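Local coordinates for protein Hsp70/Hsp90 co-chaperone CNS1 (Saccharomyces cerevisiae, PDB 6HFM) that acts as a co-chaperone that binds Hsp90 and Hsp70, stimulating the ATPase of Hsp70 but not that of Hsp90, and appears here as its C-terminal domain, at residues Thr14-Ile18 with His122-Glu128; Phe104-Lys108 with Asp131-Phe135; Ser45-Ala51 with Phe63-Glu69. The contacts are given in a common frame with arbitrary orientation. Residues are numbered along the deposited sequence.

How the contacts relate
All three contacts help build the C-terminal Wheel-domain part of Cns1. Contact 2 is mostly buried, contacts 1 and 3 only partly so. Contact 3 pairs neighbouring strands of a hairpin through backbone hydrogen bonds on both sides of a beta bulge, whereas contact 1 joins two helix ends and contact 2 a strand end and a loop, with few direct bonds supplemented by water. Contact 1 carries Asn17 and Leu125 of the magnesium site, and Asp131 of contact 2 lies close to the same ion. Leu125 and Ile124 of contact 1 pack on contact 2. Contact 3 meets contact 1 through the salt bridge of Arg16 NE to Glu69 OE1 (2.9 Å) and contact 2 where Tyr49 touches Leu134.

Contact 1: Thr14-Ile18 with His122-Glu128; sequences TLRNI and HDILKKE
Asn17 makes both direct hydrogen bonds of this contact from one amide nitrogen: ND2 donates to Lys126 O at 2.9 Å, nearly straight, and to Glu128 OE1 at 3.1 Å. Its chi1 is t and its CA-to-CB bond points toward the other segment, while Glu128 (t, p) curls its carboxylate back to meet it. Asn17 also ends helix 4-15 in a Schellman motif, with phi/psi of 57/36° and its N bonded to Thr14 O (3.0 Å). Helix 121-126 ends alongside, Lys127 being extended, so that the CA atoms of Asn17 and Lys126 lie 5.0 Å apart and those of Ile18 and Leu125 5.6 Å. Water W1 donates to Arg16 O (3.3 Å) and His122 O (2.9 Å), and Lys126 CA makes a CA-H...O contact to Arg16 O at 3.3 Å. Arg16 spends its guanidinium elsewhere, on Phe43 O and in a salt bridge with Glu69, but its CG reaches the edge of the His122 ring, 4.3 Å from CD2. Apolar packing is slight: Ile18 CG1 lies 4.1 Å from Leu125 CB. Two acceptors, Asn17 O and Leu125 O, converge to 3.2 Å without a proton between them. Asn17 and Leu125 belong to the magnesium site, and this convergence is consistent with carbonyl oxygens gathered at two helix C-termini to face the cation.

Contact 2: Phe104-Lys108 with Asp131-Phe135; sequences FMETK and DVPLF
Within the Wheel domain, the end of strand 101-106 passes across the loop that leads into strand 134-135, the parallel partner of strand 20-21. The two runs cross steeply rather than pairing as a sheet: the direction from CA of 105 to CA of 108 stands 104° from that of 131 to 135. The nearest CA atoms are those of Thr107 and Val132, 4.5 Å apart. Residues 104-107 are extended and Lys108 turns to helical phi/psi, while 131-135 stay extended throughout.

One direct hydrogen bond joins the backbones, Lys108 N to Asp131 O at 2.9 Å, and Thr107 CA comes within 3.3 Å of the same Asp131 O. Further along, water W2 lies 2.7 Å from Glu106 O and 2.9 Å from Pro133 O.

The apolar contact is that of Met105 (m, t, p), whose CE lies 3.7 Å from Val132 CG1, with Ile124 of helix 121-126 covering both residues. Polar groups of Glu106 meet two rings in van der Waals contact: Pro133 CD lies 3.3 Å from Glu106 O, and Phe135 (chi1 m) CZ 3.5 Å from Glu106 CD.

Charges are settled mainly outside the segments. Glu106 forms salt bridges with Lys140, Arg164 and Arg165, and Lys140 also makes a cation-pi contact with Phe135. Asp131 OD1 bonds to Thr19, and the nearest side-chain atom of Asp131 is about 3 Å from the bound magnesium ion. Lys108, with all chi angles t, stops short of a salt bridge; water W3 accepts from Lys108 NZ at 3.0 Å and donates to Asp131 OD2 at 2.7 Å.

Contact 3: Ser45-Ala51 with Phe63-Glu69; sequences SQLIYPA and FVGEVSE
Ala51 CB packs against Val67 CG2 (3.8 Å) and Val64 CB (4.5 Å), on the sheet face that also carries Tyr49. Ile48 CG2 lies 3.6 Å from Glu66 CB, and Pro50 CB 3.9 Å from Phe63 CE1. The hairpin is antiparallel, residues 47-51 and 66-68 running at 133°. Tyr49 and Val67 are a hydrogen-bonded pair (Tyr49 N to Val67 O 3.1 Å, Val67 N to Tyr49 O 2.8 Å), as are Ala51 and Val64 (Ala51 N to Val64 O 2.9 Å, Val64 N to Ala51 O 3.0 Å), while Ile48 and Ser68 are non-hydrogen-bonded. Between Tyr49 and Ala51 a beta bulge shifts the register by one, where strand 60-68 turns a corner at Gly65. Glu69 N bonds to Leu47 O (2.9 Å), Leu47 N to Glu69 OE2 (3.0 Å), and Ser68 OG to Gln46 OE1 (2.7 Å). Water W4 lies 3.0 Å from Tyr49 OH and donates to Glu69 OE1 (2.8 Å). Glu69 also salt-bridges Arg16, and Tyr49 touches Leu125 of helix 121-126 and Leu139 of strand 139-145.

Contact 1: Thr14-Ile18 with His122-Glu128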
loop_
_atom_site.group_PDB
_atom_site.type_symbol
_atom_site.label_atom_id
_atom_site.label_comp_id
_atom_site.label_asym_id
_atom_site.label_seq_id
_atom_site.Cartn_x
_atom_site.Cartn_y
_atom_site.Cartn_z
ATOM N N THR A 14 -17.015 -4.830 -0.301
ATOM C CA THR A 14 -17.202 -6.210 -0.753
ATOM C C THR A 14 -17.447 -6.258 -2.267
ATOM O O THR A 14 -16.969 -7.163 -2.948
ATOM C CB THR A 14 -18.351 -6.913 0.007
ATOM O OG1 THR A 14 -18.147 -6.775 1.419
ATOM C CG2 THR A 14 -18.407 -8.397 -0.339
ATOM N N LEU A 15 -18.177 -5.273 -2.796
ATOM C CA LEU A 15 -18.372 -5.166 -4.251
ATOM C C LEU A 15 -17.034 -5.031 -4.975
ATOM O O LEU A 15 -16.829 -5.621 -6.033
ATOM C CB LEU A 15 -19.259 -3.966 -4.600
ATOM C CG LEU A 15 -19.514 -3.720 -6.092
ATOM C CD1 LEU A 15 -20.388 -4.819 -6.682
ATOM C CD2 LEU A 15 -20.144 -2.354 -6.297
ATOM N N ARG A 16 -16.129 -4.258 -4.378
ATOM C CA ARG A 16 -14.774 -4.053 -4.898
ATOM C C ARG A 16 -13.807 -5.233 -4.647
ATOM O O ARG A 16 -12.626 -5.137 -4.991
ATOM C CB ARG A 16 -14.191 -2.773 -4.285
ATOM C CG ARG A 16 -14.825 -1.474 -4.772
ATOM C CD ARG A 16 -14.408 -0.326 -3.875
ATOM N NE ARG A 16 -14.707 1.004 -4.404
ATOM C CZ ARG A 16 -15.903 1.590 -4.400
ATOM N NH1 ARG A 16 -16.988 0.950 -3.963
ATOM N NH2 ARG A 16 -16.022 2.827 -4.891
ATOM N N ASN A 17 -14.302 -6.315 -4.034
ATOM C CA ASN A 17 -13.531 -7.532 -3.746
ATOM C C ASN A 17 -12.273 -7.265 -2.906
ATOM O O ASN A 17 -11.253 -7.926 -3.082
ATOM C CB ASN A 17 -13.174 -8.256 -5.052
ATOM C CG ASN A 17 -12.753 -9.700 -4.826
ATOM O OD1 ASN A 17 -13.260 -10.371 -3.928
ATOM N ND2 ASN A 17 -11.812 -10.177 -5.634
ATOM N N ILE A 18 -12.371 -6.317 -1.973
ATOM C CA ILE A 18 -11.212 -5.918 -1.156
ATOM C C ILE A 18 -11.017 -6.907 -0.001
ATOM O O ILE A 18 -11.944 -7.184 0.771
ATOM C CB ILE A 18 -11.354 -4.477 -0.610
ATOM C CG1 ILE A 18 -11.281 -3.477 -1.764
ATOM C CG2 ILE A 18 -10.253 -4.149 0.407
ATOM C CD1 ILE A 18 -11.765 -2.087 -1.421
ATOM N N HIS A 122 -7.494 0.631 -7.182
ATOM C CA HIS A 122 -8.781 -0.058 -7.364
ATOM C C HIS A 122 -8.591 -1.388 -8.091
ATOM O O HIS A 122 -9.088 -2.421 -7.642
ATOM C CB HIS A 122 -9.783 0.815 -8.153
ATOM C CG HIS A 122 -11.049 0.100 -8.527
ATOM N ND1 HIS A 122 -11.214 -0.531 -9.741
ATOM C CD2 HIS A 122 -12.201 -0.093 -7.843
ATOM C CE1 HIS A 122 -12.417 -1.077 -9.792
ATOM N NE2 HIS A 122 -13.036 -0.829 -8.653
ATOM N N ASP A 123 -7.889 -1.353 -9.221
ATOM C CA ASP A 123 -7.700 -2.559 -10.032
ATOM C C ASP A 123 -6.833 -3.614 -9.341
ATOM O O ASP A 123 -7.130 -4.803 -9.432
ATOM C CB ASP A 123 -7.161 -2.205 -11.424
ATOM C CG ASP A 123 -8.217 -1.534 -12.317
ATOM O OD1 ASP A 123 -9.398 -1.414 -11.911
ATOM O OD2 ASP A 123 -7.871 -1.141 -13.447
ATOM N N ILE A 124 -5.789 -3.181 -8.629
ATOM C CA ILE A 124 -4.937 -4.112 -7.869
ATOM C C ILE A 124 -5.717 -4.826 -6.760
ATOM O O ILE A 124 -5.610 -6.040 -6.608
ATOM C CB ILE A 124 -3.694 -3.395 -7.289
ATOM C CG1 ILE A 124 -2.761 -2.981 -8.431
ATOM C CG2 ILE A 124 -2.943 -4.283 -6.288
ATOM C CD1 ILE A 124 -1.709 -1.969 -8.036
ATOM N N LEU A 125 -6.507 -4.073 -6.001
ATOM C CA LEU A 125 -7.267 -4.647 -4.882
ATOM C C LEU A 125 -8.466 -5.496 -5.331
ATOM O O LEU A 125 -8.914 -6.353 -4.568
ATOM C CB LEU A 125 -7.741 -3.545 -3.918
ATOM C CG LEU A 125 -6.685 -2.654 -3.238
ATOM C CD1 LEU A 125 -7.352 -1.599 -2.367
ATOM C CD2 LEU A 125 -5.691 -3.456 -2.423
ATOM N N LYS A 126 -8.972 -5.270 -6.550
ATOM C CA LYS A 126 -10.161 -5.991 -7.048
ATOM C C LYS A 126 -9.883 -7.416 -7.546
ATOM O O LYS A 126 -10.779 -8.269 -7.501
ATOM C CB LYS A 126 -10.871 -5.183 -8.151
ATOM C CG LYS A 126 -12.207 -5.782 -8.592
ATOM C CD LYS A 126 -13.041 -4.811 -9.413
ATOM C CE LYS A 126 -14.359 -5.441 -9.843
ATOM N NZ LYS A 126 -15.280 -5.692 -8.696
ATOM N N LYS A 127 -8.670 -7.673 -8.027
ATOM C CA LYS A 127 -8.342 -8.985 -8.617
ATOM C C LYS A 127 -8.503 -10.121 -7.605
ATOM O O LYS A 127 -8.088 -9.991 -6.453
ATOM C CB LYS A 127 -6.910 -8.992 -9.150
ATOM C CG LYS A 127 -6.689 -8.106 -10.359
ATOM C CD LYS A 127 -5.263 -8.218 -10.879
ATOM C CE LYS A 127 -4.966 -7.152 -11.921
ATOM N NZ LYS A 127 -3.513 -7.078 -12.236
ATOM N N GLU A 128 -9.121 -11.223 -8.033
ATOM C CA GLU A 128 -9.271 -12.399 -7.171
ATOM C C GLU A 128 -7.917 -13.085 -6.995
ATOM O O GLU A 128 -7.582 -13.519 -5.896
ATOM C CB GLU A 128 -10.322 -13.369 -7.737
ATOM C CG GLU A 128 -10.611 -14.612 -6.890
ATOM C CD GLU A 128 -11.103 -14.315 -5.476
ATOM O OE1 GLU A 128 -11.680 -13.232 -5.232
ATOM O OE2 GLU A 128 -10.921 -15.185 -4.598
HETATM O O HOH W 1 -10.813 -2.442 -5.370
#

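Contact 2: Phe104-Lys108 with Asp131-Phe135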
loop_
_atom_site.group_PDB
_atom_site.type_symbol
_atom_site.label_atom_id
_atom_site.label_comp_id
_atom_site.label_asym_id
_atom_site.label_seq_id
_atom_site.Cartn_x
_atom_site.Cartn_y
_atom_site.Cartn_z
ATOM N N PHE A 104 6.501 -2.895 -4.668
ATOM C CA PHE A 104 6.041 -4.215 -4.245
ATOM C C PHE A 104 4.924 -4.100 -3.215
ATOM O O PHE A 104 4.857 -3.135 -2.452
ATOM C CB PHE A 104 7.200 -5.050 -3.694
ATOM C CG PHE A 104 8.290 -5.292 -4.695
ATOM C CD1 PHE A 104 8.211 -6.356 -5.581
ATOM C CD2 PHE A 104 9.380 -4.435 -4.775
ATOM C CE1 PHE A 104 9.201 -6.571 -6.523
ATOM C CE2 PHE A 104 10.379 -4.646 -5.712
ATOM C CZ PHE A 104 10.288 -5.718 -6.590
ATOM N N MET A 105 4.023 -5.080 -3.237
ATOM C CA MET A 105 2.956 -5.196 -2.253
ATOM C C MET A 105 2.863 -6.637 -1.778
ATOM O O MET A 105 3.144 -7.568 -2.537
ATOM C CB MET A 105 1.622 -4.749 -2.854
ATOM C CG MET A 105 1.624 -3.275 -3.252
ATOM S SD MET A 105 0.116 -2.667 -4.039
ATOM C CE MET A 105 -0.947 -2.514 -2.614
ATOM N N GLU A 106 2.478 -6.803 -0.516
ATOM C CA GLU A 106 2.322 -8.121 0.085
ATOM C C GLU A 106 1.004 -8.750 -0.374
ATOM O O GLU A 106 -0.010 -8.055 -0.500
ATOM C CB GLU A 106 2.369 -8.004 1.609
ATOM C CG GLU A 106 2.370 -9.327 2.358
ATOM C CD GLU A 106 2.494 -9.168 3.868
ATOM O OE1 GLU A 106 3.021 -8.131 4.343
ATOM O OE2 GLU A 106 2.084 -10.103 4.589
ATOM N N THR A 107 1.017 -10.061 -0.619
ATOM C CA THR A 107 -0.192 -10.794 -1.014
ATOM C C THR A 107 -0.812 -11.500 0.192
ATOM O O THR A 107 -0.210 -11.561 1.266
ATOM C CB THR A 107 0.111 -11.835 -2.113
ATOM O OG1 THR A 107 1.019 -12.823 -1.611
ATOM C CG2 THR A 107 0.709 -11.176 -3.340
ATOM N N LYS A 108 -2.009 -12.052 0.020
ATOM C CA LYS A 108 -2.665 -12.777 1.111
ATOM C C LYS A 108 -1.818 -13.967 1.586
ATOM O O LYS A 108 -1.811 -14.283 2.770
ATOM C CB LYS A 108 -4.072 -13.249 0.712
ATOM C CG LYS A 108 -4.902 -13.695 1.913
ATOM C CD LYS A 108 -6.311 -14.115 1.540
ATOM C CE LYS A 108 -7.033 -14.693 2.746
ATOM N NZ LYS A 108 -8.406 -15.155 2.403
ATOM N N ASP A 131 -4.196 -12.019 -4.997
ATOM C CA ASP A 131 -4.988 -11.407 -3.929
ATOM C C ASP A 131 -4.080 -10.471 -3.128
ATOM O O ASP A 131 -3.247 -10.933 -2.347
ATOM C CB ASP A 131 -5.588 -12.509 -3.038
ATOM C CG ASP A 131 -6.677 -12.002 -2.088
ATOM O OD1 ASP A 131 -6.950 -10.782 -2.028
ATOM O OD2 ASP A 131 -7.272 -12.857 -1.388
ATOM N N VAL A 132 -4.245 -9.164 -3.341
ATOM C CA VAL A 132 -3.409 -8.127 -2.719
ATOM C C VAL A 132 -4.275 -7.360 -1.708
ATOM O O VAL A 132 -5.138 -6.574 -2.123
ATOM C CB VAL A 132 -2.846 -7.160 -3.784
ATOM C CG1 VAL A 132 -2.049 -6.026 -3.148
ATOM C CG2 VAL A 132 -1.973 -7.921 -4.779
ATOM N N PRO A 133 -4.053 -7.569 -0.387
ATOM C CA PRO A 133 -4.930 -6.932 0.606
ATOM C C PRO A 133 -4.565 -5.518 1.053
ATOM O O PRO A 133 -3.420 -5.072 0.905
ATOM C CB PRO A 133 -4.833 -7.873 1.829
ATOM C CG PRO A 133 -4.046 -9.049 1.391
ATOM C CD PRO A 133 -3.207 -8.598 0.248
ATOM N N LEU A 134 -5.556 -4.840 1.631
ATOM C CA LEU A 134 -5.307 -3.771 2.583
ATOM C C LEU A 134 -4.820 -4.395 3.894
ATOM O O LEU A 134 -5.168 -5.536 4.229
ATOM C CB LEU A 134 -6.574 -2.948 2.845
ATOM C CG LEU A 134 -7.173 -2.143 1.687
ATOM C CD1 LEU A 134 -8.452 -1.462 2.152
ATOM C CD2 LEU A 134 -6.184 -1.123 1.159
ATOM N N PHE A 135 -3.998 -3.634 4.618
ATOM C CA PHE A 135 -3.552 -3.994 5.956
ATOM C C PHE A 135 -4.065 -2.918 6.907
ATOM O O PHE A 135 -3.727 -1.747 6.753
ATOM C CB PHE A 135 -2.025 -4.151 5.994
ATOM C CG PHE A 135 -1.548 -5.416 5.331
ATOM C CD1 PHE A 135 -1.360 -6.578 6.071
ATOM C CD2 PHE A 135 -1.349 -5.466 3.958
ATOM C CE1 PHE A 135 -0.957 -7.757 5.456
ATOM C CE2 PHE A 135 -0.954 -6.642 3.340
ATOM C CZ PHE A 135 -0.759 -7.790 4.090
HETATM O O HOH W 2 -0.726 -5.539 0.091
HETATM O O HOH W 3 -9.389 -13.389 0.191
#

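Contact 3: Ser45-Ala51 with Phe63-Glu69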
loop_
_atom_site.group_PDB
_atom_site.type_symbol
_atom_site.label_atom_id
_atom_site.label_comp_id
_atom_site.label_asym_id
_atom_site.label_seq_id
_atom_site.Cartn_x
_atom_site.Cartn_y
_atom_site.Cartn_z
ATOM N N SER A 45 -18.757 6.407 -5.735
ATOM C CA SER A 45 -17.809 7.490 -5.486
ATOM C C SER A 45 -16.458 6.899 -5.100
ATOM O O SER A 45 -16.347 5.701 -4.814
ATOM C CB SER A 45 -18.332 8.460 -4.421
ATOM O OG SER A 45 -18.408 7.882 -3.135
ATOM N N GLN A 46 -15.427 7.733 -5.119
ATOM C CA GLN A 46 -14.066 7.247 -4.902
ATOM C C GLN A 46 -13.859 6.809 -3.456
ATOM O O GLN A 46 -14.109 7.573 -2.527
ATOM C CB GLN A 46 -13.035 8.310 -5.279
ATOM C CG GLN A 46 -13.047 8.658 -6.757
ATOM C CD GLN A 46 -12.170 9.848 -7.096
ATOM O OE1 GLN A 46 -11.049 9.978 -6.595
ATOM N NE2 GLN A 46 -12.675 10.723 -7.966
ATOM N N LEU A 47 -13.442 5.559 -3.287
ATOM C CA LEU A 47 -12.957 5.053 -2.007
ATOM C C LEU A 47 -11.587 5.663 -1.717
ATOM O O LEU A 47 -10.704 5.663 -2.576
ATOM C CB LEU A 47 -12.872 3.530 -2.038
ATOM C CG LEU A 47 -12.498 2.816 -0.737
ATOM C CD1 LEU A 47 -13.496 3.086 0.378
ATOM C CD2 LEU A 47 -12.363 1.318 -0.974
ATOM N N ILE A 48 -11.427 6.181 -0.501
ATOM C CA ILE A 48 -10.213 6.883 -0.079
ATOM C C ILE A 48 -9.660 6.161 1.152
ATOM O O ILE A 48 -10.384 5.982 2.136
ATOM C CB ILE A 48 -10.524 8.352 0.267
ATOM C CG1 ILE A 48 -11.058 9.092 -0.967
ATOM C CG2 ILE A 48 -9.282 9.068 0.778
ATOM C CD1 ILE A 48 -11.790 10.380 -0.654
ATOM N N TYR A 49 -8.388 5.760 1.095
ATOM C CA TYR A 49 -7.727 5.074 2.218
ATOM C C TYR A 49 -6.332 5.653 2.470
ATOM O O TYR A 49 -5.742 6.249 1.569
ATOM C CB TYR A 49 -7.649 3.549 2.015
ATOM C CG TYR A 49 -7.707 3.027 0.585
ATOM C CD1 TYR A 49 -6.775 3.422 -0.365
ATOM C CD2 TYR A 49 -8.683 2.094 0.198
ATOM C CE1 TYR A 49 -6.826 2.944 -1.668
ATOM C CE2 TYR A 49 -8.733 1.604 -1.098
ATOM C CZ TYR A 49 -7.804 2.031 -2.029
ATOM O OH TYR A 49 -7.843 1.542 -3.316
ATOM N N PRO A 50 -5.799 5.473 3.694
ATOM C CA PRO A 50 -4.431 5.898 3.949
ATOM C C PRO A 50 -3.423 4.964 3.282
ATOM O O PRO A 50 -3.779 3.859 2.856
ATOM C CB PRO A 50 -4.309 5.814 5.484
ATOM C CG PRO A 50 -5.655 5.415 5.997
ATOM C CD PRO A 50 -6.345 4.753 4.852
ATOM N N ALA A 51 -2.171 5.409 3.216
ATOM C CA ALA A 51 -1.070 4.598 2.694
ATOM C C ALA A 51 0.179 4.699 3.556
ATOM O O ALA A 51 0.588 5.800 3.956
ATOM C CB ALA A 51 -0.740 5.003 1.267
ATOM N N PHE A 63 3.975 8.358 5.416
ATOM C CA PHE A 63 2.554 8.169 5.654
ATOM C C PHE A 63 1.774 9.216 4.864
ATOM O O PHE A 63 2.049 10.411 4.972
ATOM C CB PHE A 63 2.242 8.300 7.143
ATOM C CG PHE A 63 0.775 8.233 7.462
ATOM C CD1 PHE A 63 0.087 7.036 7.342
ATOM C CD2 PHE A 63 0.075 9.372 7.868
ATOM C CE1 PHE A 63 -1.269 6.965 7.627
ATOM C CE2 PHE A 63 -1.279 9.303 8.161
ATOM C CZ PHE A 63 -1.951 8.098 8.037
ATOM N N VAL A 64 0.808 8.756 4.071
ATOM C CA VAL A 64 -0.079 9.634 3.312
ATOM C C VAL A 64 -1.492 9.350 3.811
ATOM O O VAL A 64 -1.986 8.235 3.668
ATOM C CB VAL A 64 0.051 9.380 1.795
ATOM C CG1 VAL A 64 -0.895 10.271 1.001
ATOM C CG2 VAL A 64 1.488 9.623 1.345
ATOM N N GLY A 65 -2.131 10.359 4.404
ATOM C CA GLY A 65 -3.418 10.174 5.067
ATOM C C GLY A 65 -4.569 9.776 4.166
ATOM O O GLY A 65 -5.451 9.028 4.600
ATOM N N GLU A 66 -4.565 10.280 2.929
ATOM C CA GLU A 66 -5.637 10.036 1.953
ATOM C C GLU A 66 -5.081 9.763 0.556
ATOM O O GLU A 66 -4.393 10.606 -0.028
ATOM C CB GLU A 66 -6.574 11.243 1.883
ATOM C CG GLU A 66 -7.356 11.489 3.160
ATOM C CD GLU A 66 -8.372 12.609 3.032
ATOM O OE1 GLU A 66 -8.306 13.395 2.060
ATOM O OE2 GLU A 66 -9.257 12.689 3.909
ATOM N N VAL A 67 -5.380 8.572 0.038
ATOM C CA VAL A 67 -5.074 8.183 -1.335
ATOM C C VAL A 67 -6.356 7.644 -1.956
ATOM O O VAL A 67 -6.951 6.712 -1.423
ATOM C CB VAL A 67 -3.992 7.077 -1.379
ATOM C CG1 VAL A 67 -3.725 6.620 -2.810
ATOM C CG2 VAL A 67 -2.701 7.569 -0.730
ATOM N N SER A 68 -6.773 8.224 -3.082
ATOM C CA SER A 68 -7.932 7.711 -3.815
ATOM C C SER A 68 -7.600 6.399 -4.510
ATOM O O SER A 68 -6.510 6.240 -5.056
ATOM C CB SER A 68 -8.393 8.709 -4.881
ATOM O OG SER A 68 -9.329 8.099 -5.757
ATOM N N GLU A 69 -8.574 5.486 -4.538
ATOM C CA GLU A 69 -8.458 4.228 -5.290
ATOM C C GLU A 69 -8.186 4.411 -6.795
ATOM O O GLU A 69 -7.666 3.508 -7.436
ATOM C CB GLU A 69 -9.727 3.385 -5.120
ATOM C CG GLU A 69 -10.956 3.970 -5.799
ATOM C CD GLU A 69 -12.217 3.179 -5.551
ATOM O OE1 GLU A 69 -12.136 1.972 -5.233
ATOM O OE2 GLU A 69 -13.310 3.780 -5.664
HETATM O O HOH W 4 -10.329 0.113 -4.108
#